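PDB 6RTE: cytochrome c from Pseudomonas aeruginosa, which acts as the dihydro-heme d1 dehydrogenase NirN in heme d1 biosynthesis, pairing a c-type cytochrome domain with an eight-bladed beta-propeller. Local coordinates for residues P241-V245 and Q256-A260; V284-H290 and D312-F317; G458-L463 and V473-H478. One frame throughout, in Å; residues are numbered along the deposited sequence.

Contact 1: residues P241-V245 and Q256-A260; sequences PGNLV and QVIPA
Leu-244 and Ile-258 face each other as an antiparallel hydrogen-bonded pair, each backbone N giving its proton to the other's carbonyl. Leu-244 N reaches Ile-258 O at 2.8 Å; the return bond, from Ile-258 N to Leu-244 O at 2.7 Å, is close to linear (169°). Their side chains leave the same face of the sheet and touch low down, CB of Leu-244 lying 4.2 Å from CB of Ile-258, and both side chains run on to Trp-293 of the next blade. One residue before Leu-244, Asn-243 lays its CB 3.3 Å from Ile-258 O. With CG set between the backbone N and the carbonyl carbon (chi1 65°), its amide reaches forward along the strand, where ND2 brushes Val-257 CG1 at 3.6 Å; OD1 is bonded to Asn-238. Ala-260 N continues the ladder to Gly-242 O at 2.9 Å, and a water donates to both Gly-242 O and Ala-260 O. The two strands form the outer hairpin of a propeller blade. Backbone bonds thus fix the pairing, while the apolar face of Leu-244 and Ile-258 is left to join one blade to the next.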
ATOM      1  N   PRO A 241     -16.287   6.612   2.297  1.00 21.90           N
ATOM      2  CA  PRO A 241     -17.314   6.437   1.264  1.00 22.04           C
ATOM      3  C   PRO A 241     -16.722   5.849  -0.019  1.00 21.33           C
ATOM      4  O   PRO A 241     -15.499   5.796  -0.151  1.00 19.82           O
ATOM      5  CB  PRO A 241     -17.827   7.866   1.022  1.00 21.92           C
ATOM      6  CG  PRO A 241     -17.464   8.630   2.273  1.00 22.42           C
ATOM      7  CD  PRO A 241     -16.179   8.019   2.739  1.00 22.64           C
ATOM      8  N   GLY A 242     -17.571   5.424  -0.951  1.00 22.69           N
ATOM      9  CA  GLY A 242     -17.100   4.983  -2.246  1.00 23.67           C
ATOM     10  C   GLY A 242     -16.784   6.166  -3.138  1.00 21.99           C
ATOM     11  O   GLY A 242     -17.645   6.646  -3.883  1.00 21.03           O
ATOM     12  N   ASN A 243     -15.560   6.676  -3.058  1.00 21.38           N
ATOM     13  CA  ASN A 243     -15.256   7.904  -3.785  1.00 20.96           C
ATOM     14  C   ASN A 243     -13.755   8.030  -3.994  1.00 21.54           C
ATOM     15  O   ASN A 243     -12.961   7.223  -3.502  1.00 22.58           O
ATOM     16  CB  ASN A 243     -15.820   9.134  -3.062  1.00 21.28           C
ATOM     17  CG  ASN A 243     -15.167   9.399  -1.697  1.00 22.44           C
ATOM     18  OD1 ASN A 243     -14.075   8.914  -1.393  1.00 23.53           O
ATOM     19  ND2 ASN A 243     -15.854  10.191  -0.867  1.00 22.76           N
ATOM     20  N   LEU A 244     -13.400   9.012  -4.811  1.00 21.76           N
ATOM     21  CA  LEU A 244     -12.047   9.533  -4.923  1.00 21.14           C
ATOM     22  C   LEU A 244     -12.022  10.905  -4.276  1.00 22.09           C
ATOM     23  O   LEU A 244     -12.973  11.687  -4.413  1.00 23.72           O
ATOM     24  CB  LEU A 244     -11.607   9.657  -6.388  1.00 22.90           C
ATOM     25  CG  LEU A 244     -11.577   8.364  -7.215  1.00 23.10           C
ATOM     26  CD1 LEU A 244     -11.644   8.707  -8.696  1.00 23.51           C
ATOM     27  CD2 LEU A 244     -10.322   7.558  -6.907  1.00 23.37           C
ATOM     28  N   VAL A 245     -10.936  11.216  -3.575  1.00 20.11           N
ATOM     29  CA  VAL A 245     -10.765  12.539  -2.986  1.00 19.86           C
ATOM     30  C   VAL A 245      -9.495  13.147  -3.574  1.00 20.43           C
ATOM     31  O   VAL A 245      -8.409  12.560  -3.478  1.00 19.75           O
ATOM     32  CB  VAL A 245     -10.721  12.478  -1.452  1.00 19.33           C
ATOM     33  CG1 VAL A 245     -10.345  13.810  -0.857  1.00 18.84           C
ATOM     34  CG2 VAL A 245     -12.097  12.019  -0.903  1.00 19.72           C
ATOM     35  N   GLN A 256     -11.636  18.434  -4.586  0.60 22.41           N
ATOM     36  CA  GLN A 256     -12.952  17.956  -5.009  0.60 23.57           C
ATOM     37  C   GLN A 256     -13.151  16.505  -4.591  0.60 20.93           C
ATOM     38  O   GLN A 256     -12.227  15.692  -4.672  0.60 20.51           O
ATOM     39  CB  GLN A 256     -13.116  18.101  -6.532  0.60 26.17           C
ATOM     40  CG  GLN A 256     -14.564  18.180  -7.009  0.60 30.27           C
ATOM     41  CD  GLN A 256     -14.679  18.576  -8.478  0.60 31.39           C
ATOM     42  OE1 GLN A 256     -14.001  19.495  -8.946  0.60 32.26           O
ATOM     43  NE2 GLN A 256     -15.549  17.884  -9.207  0.60 32.59           N
ATOM     44  N   VAL A 257     -14.370  16.200  -4.150  1.00 22.28           N
ATOM     45  CA  VAL A 257     -14.801  14.838  -3.833  1.00 23.55           C
ATOM     46  C   VAL A 257     -15.473  14.281  -5.083  1.00 24.68           C
ATOM     47  O   VAL A 257     -16.440  14.871  -5.588  1.00 26.43           O
ATOM     48  CB  VAL A 257     -15.773  14.818  -2.642  1.00 23.11           C
ATOM     49  CG1 VAL A 257     -16.297  13.402  -2.390  1.00 24.70           C
ATOM     50  CG2 VAL A 257     -15.111  15.381  -1.392  1.00 22.06           C
ATOM     51  N   ILE A 258     -14.964  13.169  -5.595  1.00 24.75           N
ATOM     52  CA  ILE A 258     -15.522  12.553  -6.801  1.00 25.93           C
ATOM     53  C   ILE A 258     -16.196  11.231  -6.441  1.00 26.62           C
ATOM     54  O   ILE A 258     -15.506  10.235  -6.191  1.00 25.77           O
ATOM     55  CB  ILE A 258     -14.438  12.334  -7.873  1.00 27.64           C
ATOM     56  CG1 ILE A 258     -13.685  13.641  -8.167  1.00 30.01           C
ATOM     57  CG2 ILE A 258     -15.075  11.792  -9.138  1.00 28.09           C
ATOM     58  CD1 ILE A 258     -12.420  13.452  -9.011  1.00 32.35           C
ATOM     59  N   PRO A 259     -17.527  11.168  -6.390  1.00 29.28           N
ATOM     60  CA  PRO A 259     -18.190   9.888  -6.073  1.00 29.58           C
ATOM     61  C   PRO A 259     -17.857   8.831  -7.119  1.00 27.81           C
ATOM     62  O   PRO A 259     -17.811   9.106  -8.318  1.00 27.77           O
ATOM     63  CB  PRO A 259     -19.687  10.241  -6.085  1.00 32.57           C
ATOM     64  CG  PRO A 259     -19.748  11.750  -5.920  1.00 33.75           C
ATOM     65  CD  PRO A 259     -18.495  12.267  -6.594  1.00 31.85           C
ATOM     66  N   ALA A 260     -17.589   7.617  -6.656  1.00 26.11           N
ATOM     67  CA  ALA A 260     -17.265   6.520  -7.563  1.00 27.11           C
ATOM     68  C   ALA A 260     -18.577   5.832  -7.936  1.00 28.47           C
ATOM     69  O   ALA A 260     -19.203   5.155  -7.110  1.00 29.33           O
ATOM     70  CB  ALA A 260     -16.268   5.554  -6.923  1.00 26.92           C
TER
HETATM   71  O   HOH W   1     -20.062   5.653  -4.601  1.00 52.92           O

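Contact 2: residues V284-H290 and D312-F317; sequences VALKDVH and DYLDDF
Tyr-313 and His-290 meet in an oblique ring contact, with centroids 4.3 Å apart and planes inclined at 35°. The imidazole lies over one face of the phenol near its rim, where NE2 of His-290 comes 3.5 Å from CZ of Tyr-313. The phenol itself leans on the loop 287-289: its CD1 is 3.5 Å from Val-289 O, which sits at the ring edge, and its CE1 lies beside the carbonyl group of Asp-288. Tyr-313 gets there with CG beside its own backbone N (chi1 -58°), which sends the ring across to the opposing chain.

A second aromatic contact has the methyl of Ala-285 over the face of the Phe-317 ring, which also meets Tyr-274; the model places the methyl too close for the detail of this CH-pi approach to be trusted. Here two neighbouring blades of the propeller come together: strand 281-286 belongs to one sheet, and 314-315 and 317-319, separated by a corner at Asp-316, both pair with strand 325-330 of the next.

Charge adds one link. Lys-287 NZ forms a salt bridge with Asp-315 OD2 at 3.5 Å, a weak hydrogen bond reached by a bend at chi2 (67°) in the lysine chain; the firmer partner of that oxygen is Ser-271 OG, which is hydrogen-bonded to it.

Water joins the backbones where the strands do not pair directly. One molecule accepts from Leu-286 N and lies 2.9 Å from Leu-314 O, to which it can donate. Another accepts from Leu-314 N at 2.9 Å and has both Leu-286 O and Val-289 O within donating distance.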
ATOM      1  N   VAL A 284      -7.761   4.505 -12.243  1.00 24.17           N
ATOM      2  CA  VAL A 284      -8.524   4.105 -11.069  1.00 23.89           C
ATOM      3  C   VAL A 284      -9.170   2.748 -11.322  1.00 25.28           C
ATOM      4  O   VAL A 284      -9.879   2.562 -12.324  1.00 26.60           O
ATOM      5  CB  VAL A 284      -9.595   5.156 -10.710  1.00 23.44           C
ATOM      6  CG1 VAL A 284     -10.383   4.731  -9.469  1.00 21.65           C
ATOM      7  CG2 VAL A 284      -8.939   6.526 -10.500  1.00 24.62           C
ATOM      8  N   ALA A 285      -8.945   1.815 -10.399  1.00 24.03           N
ATOM      9  CA  ALA A 285      -9.596   0.512 -10.398  1.00 24.15           C
ATOM     10  C   ALA A 285     -10.821   0.562  -9.496  1.00 22.82           C
ATOM     11  O   ALA A 285     -10.716   0.968  -8.334  1.00 23.67           O
ATOM     12  CB  ALA A 285      -8.646  -0.576  -9.910  1.00 24.93           C
ATOM     13  N   LEU A 286     -11.969   0.162 -10.034  1.00 23.80           N
ATOM     14  CA  LEU A 286     -13.238   0.184  -9.309  1.00 25.28           C
ATOM     15  C   LEU A 286     -13.671  -1.226  -8.917  1.00 26.56           C
ATOM     16  O   LEU A 286     -13.717  -2.136  -9.750  1.00 26.38           O
ATOM     17  CB  LEU A 286     -14.333   0.847 -10.149  1.00 27.26           C
ATOM     18  CG  LEU A 286     -14.066   2.322 -10.425  1.00 28.09           C
ATOM     19  CD1 LEU A 286     -15.107   2.882 -11.376  1.00 29.88           C
ATOM     20  CD2 LEU A 286     -14.028   3.146  -9.115  1.00 27.51           C
ATOM     21  N   LYS A 287     -14.041  -1.380  -7.647  1.00 27.00           N
ATOM     22  CA  LYS A 287     -14.295  -2.698  -7.075  1.00 29.68           C
ATOM     23  C   LYS A 287     -15.593  -3.313  -7.589  1.00 28.24           C
ATOM     24  O   LYS A 287     -15.652  -4.525  -7.832  1.00 28.85           O
ATOM     25  CB  LYS A 287     -14.335  -2.563  -5.547  1.00 32.83           C
ATOM     26  CG  LYS A 287     -14.210  -3.828  -4.771  1.00 38.65           C
ATOM     27  CD  LYS A 287     -12.841  -4.432  -4.938  1.00 41.88           C
ATOM     28  CE  LYS A 287     -12.771  -5.753  -4.206  1.00 43.19           C
ATOM     29  NZ  LYS A 287     -11.760  -6.641  -4.823  1.00 43.93           N
ATOM     30  N   ASP A 288     -16.643  -2.509  -7.768  1.00 28.71           N
ATOM     31  CA  ASP A 288     -18.007  -3.042  -7.815  1.00 29.97           C
ATOM     32  C   ASP A 288     -18.767  -2.727  -9.091  1.00 30.45           C
ATOM     33  O   ASP A 288     -19.957  -3.052  -9.183  1.00 29.71           O
ATOM     34  CB  ASP A 288     -18.801  -2.518  -6.616  1.00 28.89           C
ATOM     35  CG  ASP A 288     -18.126  -2.829  -5.322  1.00 26.04           C
ATOM     36  OD1 ASP A 288     -17.917  -4.028  -5.052  1.00 24.64           O
ATOM     37  OD2 ASP A 288     -17.775  -1.874  -4.602  1.00 25.05           O
ATOM     38  N   VAL A 289     -18.125  -2.129 -10.089  1.00 29.83           N
ATOM     39  CA  VAL A 289     -18.776  -1.849 -11.359  1.00 30.24           C
ATOM     40  C   VAL A 289     -17.853  -2.293 -12.491  1.00 28.98           C
ATOM     41  O   VAL A 289     -16.651  -2.492 -12.307  1.00 29.18           O
ATOM     42  CB  VAL A 289     -19.134  -0.351 -11.506  1.00 29.90           C
ATOM     43  CG1 VAL A 289     -20.251   0.016 -10.524  1.00 31.06           C
ATOM     44  CG2 VAL A 289     -17.910   0.516 -11.280  1.00 28.62           C
ATOM     45  N   HIS A 290     -18.439  -2.431 -13.676  1.00 29.74           N
ATOM     46  CA  HIS A 290     -17.692  -2.849 -14.861  1.00 31.57           C
ATOM     47  C   HIS A 290     -17.086  -1.669 -15.599  1.00 30.64           C
ATOM     48  O   HIS A 290     -17.250  -1.539 -16.813  1.00 31.11           O
ATOM     49  CB  HIS A 290     -18.608  -3.638 -15.787  1.00 37.58           C
ATOM     50  CG  HIS A 290     -19.139  -4.882 -15.171  1.00 46.06           C
ATOM     51  ND1 HIS A 290     -18.624  -6.126 -15.452  1.00 48.14           N
ATOM     52  CD2 HIS A 290     -20.126  -5.077 -14.264  1.00 47.24           C
ATOM     53  CE1 HIS A 290     -19.288  -7.039 -14.766  1.00 48.64           C
ATOM     54  NE2 HIS A 290     -20.201  -6.427 -14.034  1.00 48.09           N
ATOM     55  N   ASP A 312     -15.345  -7.817 -17.217  1.00 54.32           N
ATOM     56  CA  ASP A 312     -15.449  -8.332 -15.862  1.00 55.57           C
ATOM     57  C   ASP A 312     -14.817  -7.340 -14.899  1.00 51.92           C
ATOM     58  O   ASP A 312     -14.015  -6.490 -15.296  1.00 50.77           O
ATOM     59  CB  ASP A 312     -14.773  -9.701 -15.728  1.00 59.57           C
ATOM     60  CG  ASP A 312     -15.238 -10.459 -14.505  1.00 64.67           C
ATOM     61  OD1 ASP A 312     -16.457 -10.713 -14.390  1.00 68.37           O
ATOM     62  OD2 ASP A 312     -14.388 -10.803 -13.663  1.00 66.00           O
ATOM     63  N   TYR A 313     -15.190  -7.448 -13.623  1.00 51.56           N
ATOM     64  CA  TYR A 313     -14.554  -6.636 -12.594  1.00 48.25           C
ATOM     65  C   TYR A 313     -13.046  -6.801 -12.685  1.00 48.39           C
ATOM     66  O   TYR A 313     -12.534  -7.918 -12.812  1.00 49.70           O
ATOM     67  CB  TYR A 313     -15.038  -7.024 -11.200  1.00 49.03           C
ATOM     68  CG  TYR A 313     -16.531  -6.897 -11.024  1.00 50.55           C
ATOM     69  CD1 TYR A 313     -17.136  -5.654 -10.949  1.00 48.98           C
ATOM     70  CD2 TYR A 313     -17.334  -8.028 -10.938  1.00 53.45           C
ATOM     71  CE1 TYR A 313     -18.501  -5.532 -10.794  1.00 50.47           C
ATOM     72  CE2 TYR A 313     -18.705  -7.917 -10.780  1.00 55.12           C
ATOM     73  CZ  TYR A 313     -19.282  -6.669 -10.710  1.00 53.75           C
ATOM     74  OH  TYR A 313     -20.642  -6.549 -10.553  1.00 55.12           O
ATOM     75  N   LEU A 314     -12.339  -5.683 -12.620  1.00 45.78           N
ATOM     76  CA  LEU A 314     -10.908  -5.656 -12.886  1.00 48.67           C
ATOM     77  C   LEU A 314     -10.257  -4.756 -11.855  1.00 47.04           C
ATOM     78  O   LEU A 314     -10.622  -3.584 -11.740  1.00 43.28           O
ATOM     79  CB  LEU A 314     -10.648  -5.162 -14.317  1.00 53.71           C
ATOM     80  CG  LEU A 314      -9.317  -5.509 -14.974  1.00 59.86           C
ATOM     81  CD1 LEU A 314      -9.407  -5.480 -16.487  1.00 63.88           C
ATOM     82  CD2 LEU A 314      -8.297  -4.520 -14.531  1.00 59.43           C
ATOM     83  N   ASP A 315      -9.330  -5.310 -11.077  1.00 50.82           N
ATOM     84  CA  ASP A 315      -8.510  -4.504 -10.175  1.00 54.27           C
ATOM     85  C   ASP A 315      -7.103  -5.101 -10.140  1.00 53.40           C
ATOM     86  O   ASP A 315      -6.747  -5.961 -10.954  1.00 56.20           O
ATOM     87  CB  ASP A 315      -9.156  -4.411  -8.784  1.00 57.85           C
ATOM     88  CG  ASP A 315      -9.173  -5.730  -8.056  1.00 63.56           C
ATOM     89  OD1 ASP A 315      -9.287  -6.777  -8.727  1.00 66.09           O
ATOM     90  OD2 ASP A 315      -9.071  -5.720  -6.808  1.00 65.43           O
ATOM     91  N   ASP A 316      -6.296  -4.630  -9.197  1.00 52.15           N
ATOM     92  CA  ASP A 316      -4.888  -5.014  -9.090  1.00 55.00           C
ATOM     93  C   ASP A 316      -4.180  -4.837 -10.440  1.00 53.21           C
ATOM     94  O   ASP A 316      -3.677  -5.787 -11.049  1.00 56.68           O
ATOM     95  CB  ASP A 316      -4.753  -6.451  -8.576  1.00 60.60           C
ATOM     96  CG  ASP A 316      -3.439  -6.687  -7.841  1.00 61.26           C
ATOM     97  OD1 ASP A 316      -2.815  -5.694  -7.399  1.00 59.14           O
ATOM     98  OD2 ASP A 316      -3.027  -7.858  -7.707  1.00 63.00           O
ATOM     99  N   PHE A 317      -4.153  -3.587 -10.898  1.00 48.30           N
ATOM    100  CA  PHE A 317      -3.540  -3.255 -12.175  1.00 44.68           C
ATOM    101  C   PHE A 317      -2.020  -3.383 -12.104  1.00 43.54           C
ATOM    102  O   PHE A 317      -1.399  -3.037 -11.097  1.00 40.58           O
ATOM    103  CB  PHE A 317      -3.864  -1.810 -12.589  1.00 42.30           C
ATOM    104  CG  PHE A 317      -5.329  -1.491 -12.732  1.00 44.69           C
ATOM    105  CD1 PHE A 317      -6.302  -2.469 -12.733  1.00 48.80           C
ATOM    106  CD2 PHE A 317      -5.723  -0.172 -12.883  1.00 44.44           C
ATOM    107  CE1 PHE A 317      -7.647  -2.115 -12.870  1.00 51.74           C
ATOM    108  CE2 PHE A 317      -7.048   0.171 -13.032  1.00 46.94           C
ATOM    109  CZ  PHE A 317      -8.010  -0.800 -13.035  1.00 50.14           C
TER
HETATM  110  O   HOH W   2     -11.805  -1.042 -12.542  1.00 26.50           O
HETATM  111  O   HOH W   3     -13.887  -3.211 -12.263  1.00 31.88           O

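Contact 3: residues G458-L463 and V473-H478; sequences GRYALL and VVYDAH
Ala-461 and Tyr-475 bond to each other through both backbone groups, Ala-461 N to Tyr-475 O and Tyr-475 N to Ala-461 O, each 2.9 Å. Two residues along, Leu-463 and Val-473 repeat the pattern, with the Leu-463 N to Val-473 O bond nearly straight (175°). Beyond the strand ends Ala-477 N carries the ladder on to Arg-459 O at 2.9 Å, standing above the plane of that carbonyl.

Side chains fill both faces. On the face of Ala-461 and Leu-463, the leucine crosses the Tyr-475 side chain at about a right angle and sets CD2 3.7 Å from CE1 of the ring. On the other face Val-474 lies between two neighbours, its CG1 4.1 Å from Tyr-460 CB and its CG2 4.2 Å from Leu-462 CG. The phenol of Tyr-460, its CG anti to the carbonyl carbon (chi1 -61°), runs outward beside the opposing strand: its CD1 edge comes near, 3.8 Å from Asp-476 CA, and Tyr-475 O lies at the ring edge.

These are the two middle strands of a four-stranded antiparallel propeller blade, flanked by 449-454 and 482-488. The Leu-463 and Tyr-475 face packs on Leu-441 of the preceding blade, whereas Phe-168 meets the Tyr-460 ring edge-to-face and also touches Leu-462 and Val-474.

Where the chain leaves the second strand, Asp-476 OD1 accepts from His-478 N at 3.0 Å in an Asx turn, and it accepts from Ser-479 N as well, so two amides grip one carboxylate oxygen. Across from this turn the Arg-459 guanidinium lies with one face against CE2 of Tyr-460, while its NE is paired with Asp-457.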
ATOM      1  N   GLY A 458      21.773   0.198  -6.290  1.00 44.20           N
ATOM      2  CA  GLY A 458      21.593  -1.241  -6.331  1.00 45.70           C
ATOM      3  C   GLY A 458      22.648  -2.056  -5.623  1.00 45.42           C
ATOM      4  O   GLY A 458      22.609  -3.291  -5.705  1.00 48.56           O
ATOM      5  N   ARG A 459      23.592  -1.415  -4.926  1.00 43.67           N
ATOM      6  CA  ARG A 459      24.663  -2.154  -4.267  1.00 46.93           C
ATOM      7  C   ARG A 459      24.181  -2.944  -3.054  1.00 46.39           C
ATOM      8  O   ARG A 459      24.824  -3.936  -2.684  1.00 45.54           O
ATOM      9  CB  ARG A 459      25.780  -1.204  -3.831  1.00 51.10           C
ATOM     10  CG  ARG A 459      26.763  -0.835  -4.933  1.00 58.19           C
ATOM     11  CD  ARG A 459      27.930  -0.031  -4.360  1.00 64.25           C
ATOM     12  NE  ARG A 459      27.466   1.179  -3.678  1.00 65.50           N
ATOM     13  CZ  ARG A 459      28.069   1.741  -2.631  1.00 65.96           C
ATOM     14  NH1 ARG A 459      27.554   2.838  -2.088  1.00 65.10           N
ATOM     15  NH2 ARG A 459      29.175   1.207  -2.118  1.00 66.48           N
ATOM     16  N   TYR A 460      23.080  -2.534  -2.423  1.00 46.56           N
ATOM     17  CA  TYR A 460      22.578  -3.210  -1.234  1.00 45.30           C
ATOM     18  C   TYR A 460      21.079  -3.432  -1.350  1.00 42.78           C
ATOM     19  O   TYR A 460      20.363  -2.643  -1.969  1.00 41.26           O
ATOM     20  CB  TYR A 460      22.876  -2.414   0.041  1.00 43.37           C
ATOM     21  CG  TYR A 460      24.347  -2.200   0.291  1.00 43.81           C
ATOM     22  CD1 TYR A 460      25.114  -3.177   0.909  1.00 46.28           C
ATOM     23  CD2 TYR A 460      24.971  -1.020  -0.094  1.00 43.55           C
ATOM     24  CE1 TYR A 460      26.464  -2.985   1.138  1.00 49.36           C
ATOM     25  CE2 TYR A 460      26.318  -0.819   0.133  1.00 46.35           C
ATOM     26  CZ  TYR A 460      27.057  -1.805   0.748  1.00 50.47           C
ATOM     27  OH  TYR A 460      28.399  -1.612   0.977  1.00 55.71           O
ATOM     28  N   ALA A 461      20.614  -4.520  -0.733  1.00 42.56           N
ATOM     29  CA  ALA A 461      19.204  -4.873  -0.693  1.00 43.02           C
ATOM     30  C   ALA A 461      18.752  -4.936   0.759  1.00 42.50           C
ATOM     31  O   ALA A 461      19.469  -5.454   1.618  1.00 43.01           O
ATOM     32  CB  ALA A 461      18.951  -6.218  -1.389  1.00 47.32           C
ATOM     33  N   LEU A 462      17.565  -4.402   1.030  1.00 41.36           N
ATOM     34  CA  LEU A 462      17.039  -4.297   2.390  1.00 42.12           C
ATOM     35  C   LEU A 462      15.798  -5.176   2.513  1.00 40.96           C
ATOM     36  O   LEU A 462      14.772  -4.907   1.875  1.00 39.23           O
ATOM     37  CB  LEU A 462      16.725  -2.844   2.739  1.00 43.22           C
ATOM     38  CG  LEU A 462      17.951  -1.983   3.063  1.00 46.23           C
ATOM     39  CD1 LEU A 462      18.823  -1.741   1.836  1.00 46.24           C
ATOM     40  CD2 LEU A 462      17.509  -0.669   3.682  1.00 46.66           C
ATOM     41  N   LEU A 463      15.901  -6.216   3.339  1.00 42.64           N
ATOM     42  CA  LEU A 463      14.848  -7.199   3.548  1.00 44.66           C
ATOM     43  C   LEU A 463      14.180  -6.987   4.902  1.00 43.14           C
ATOM     44  O   LEU A 463      14.826  -6.593   5.875  1.00 42.66           O
ATOM     45  CB  LEU A 463      15.419  -8.624   3.482  1.00 49.27           C
ATOM     46  CG  LEU A 463      15.698  -9.232   2.105  1.00 53.05           C
ATOM     47  CD1 LEU A 463      16.627  -8.373   1.251  1.00 52.51           C
ATOM     48  CD2 LEU A 463      16.281 -10.639   2.277  1.00 57.39           C
ATOM     49  N   VAL A 473      17.176  -6.104   7.481  1.00 47.28           N
ATOM     50  CA  VAL A 473      18.443  -6.790   7.240  1.00 46.83           C
ATOM     51  C   VAL A 473      19.029  -6.292   5.930  1.00 46.09           C
ATOM     52  O   VAL A 473      18.386  -6.393   4.872  1.00 43.40           O
ATOM     53  CB  VAL A 473      18.268  -8.318   7.207  1.00 48.95           C
ATOM     54  CG1 VAL A 473      19.636  -9.010   7.277  1.00 48.99           C
ATOM     55  CG2 VAL A 473      17.373  -8.771   8.341  1.00 52.53           C
ATOM     56  N   VAL A 474      20.255  -5.766   6.001  1.00 47.81           N
ATOM     57  CA  VAL A 474      20.951  -5.192   4.854  1.00 49.83           C
ATOM     58  C   VAL A 474      21.870  -6.254   4.269  1.00 52.66           C
ATOM     59  O   VAL A 474      22.640  -6.889   4.999  1.00 55.41           O
ATOM     60  CB  VAL A 474      21.749  -3.940   5.254  1.00 50.97           C
ATOM     61  CG1 VAL A 474      22.388  -3.271   4.023  1.00 52.44           C
ATOM     62  CG2 VAL A 474      20.853  -2.956   5.994  1.00 49.59           C
ATOM     63  N   TYR A 475      21.791  -6.442   2.952  1.00 52.46           N
ATOM     64  CA  TYR A 475      22.588  -7.420   2.232  1.00 52.98           C
ATOM     65  C   TYR A 475      23.374  -6.736   1.124  1.00 51.55           C
ATOM     66  O   TYR A 475      22.857  -5.842   0.449  1.00 47.40           O
ATOM     67  CB  TYR A 475      21.714  -8.505   1.595  1.00 53.73           C
ATOM     68  CG  TYR A 475      21.136  -9.518   2.550  1.00 56.28           C
ATOM     69  CD1 TYR A 475      19.989  -9.238   3.278  1.00 56.19           C
ATOM     70  CD2 TYR A 475      21.720 -10.766   2.699  1.00 59.30           C
ATOM     71  CE1 TYR A 475      19.451 -10.168   4.145  1.00 58.44           C
ATOM     72  CE2 TYR A 475      21.186 -11.704   3.564  1.00 62.01           C
ATOM     73  CZ  TYR A 475      20.051 -11.397   4.282  1.00 62.22           C
ATOM     74  OH  TYR A 475      19.515 -12.323   5.143  1.00 65.78           O
ATOM     75  N   ASP A 476      24.615  -7.171   0.929  1.00 55.26           N
ATOM     76  CA  ASP A 476      25.353  -6.816  -0.276  1.00 57.98           C
ATOM     77  C   ASP A 476      24.698  -7.513  -1.464  1.00 57.94           C
ATOM     78  O   ASP A 476      24.625  -8.748  -1.503  1.00 59.28           O
ATOM     79  CB  ASP A 476      26.820  -7.224  -0.135  1.00 61.20           C
ATOM     80  CG  ASP A 476      27.684  -6.713  -1.275  1.00 62.45           C
ATOM     81  OD1 ASP A 476      27.257  -6.805  -2.445  1.00 62.40           O
ATOM     82  OD2 ASP A 476      28.802  -6.220  -0.995  1.00 63.81           O
ATOM     83  N   ALA A 477      24.214  -6.726  -2.428  1.00 56.67           N
ATOM     84  CA  ALA A 477      23.369  -7.268  -3.486  1.00 56.08           C
ATOM     85  C   ALA A 477      24.127  -8.169  -4.452  1.00 59.91           C
ATOM     86  O   ALA A 477      23.493  -8.958  -5.160  1.00 59.75           O
ATOM     87  CB  ALA A 477      22.706  -6.128  -4.262  1.00 54.44           C
ATOM     88  N   HIS A 478      25.454  -8.072  -4.507  1.00 62.25           N
ATOM     89  CA  HIS A 478      26.254  -8.914  -5.391  1.00 67.69           C
ATOM     90  C   HIS A 478      26.902 -10.083  -4.655  1.00 69.24           C
ATOM     91  O   HIS A 478      26.763 -11.233  -5.080  1.00 70.83           O
ATOM     92  CB  HIS A 478      27.320  -8.066  -6.090  1.00 70.76           C
ATOM     93  CG  HIS A 478      26.746  -7.007  -6.980  1.00 73.34           C
ATOM     94  ND1 HIS A 478      26.239  -7.284  -8.233  1.00 74.92           N
ATOM     95  CD2 HIS A 478      26.583  -5.676  -6.793  1.00 72.85           C
ATOM     96  CE1 HIS A 478      25.794  -6.168  -8.782  1.00 73.67           C
ATOM     97  NE2 HIS A 478      25.991  -5.178  -7.929  1.00 72.10           N
TER

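Overall arrangement
All three contacts lie in the heme d1-type domain and follow one another along the chain without overlap. Contact 1 pairs the open ends of the outer hairpin of the sheet 221-259, contact 2 spans the seam between the sheets 270-309 and 314-350, and contact 3 joins the middle strands of the sheet 449-488. Contacts 1 and 2 are neighbours, centres 15 Å apart, and pack through Leu-244 CD2 on Val-284 CG1 at 3.8 Å. Contact 3 lies across the chain's centre, about 40 Å from contact 1 and 35 Å from contact 2, centre to centre. Contacts 1 and 3 are pairings within a blade, contact 2 a join between blades; the ring itself is closed where strand 491-496 pairs with 150-154.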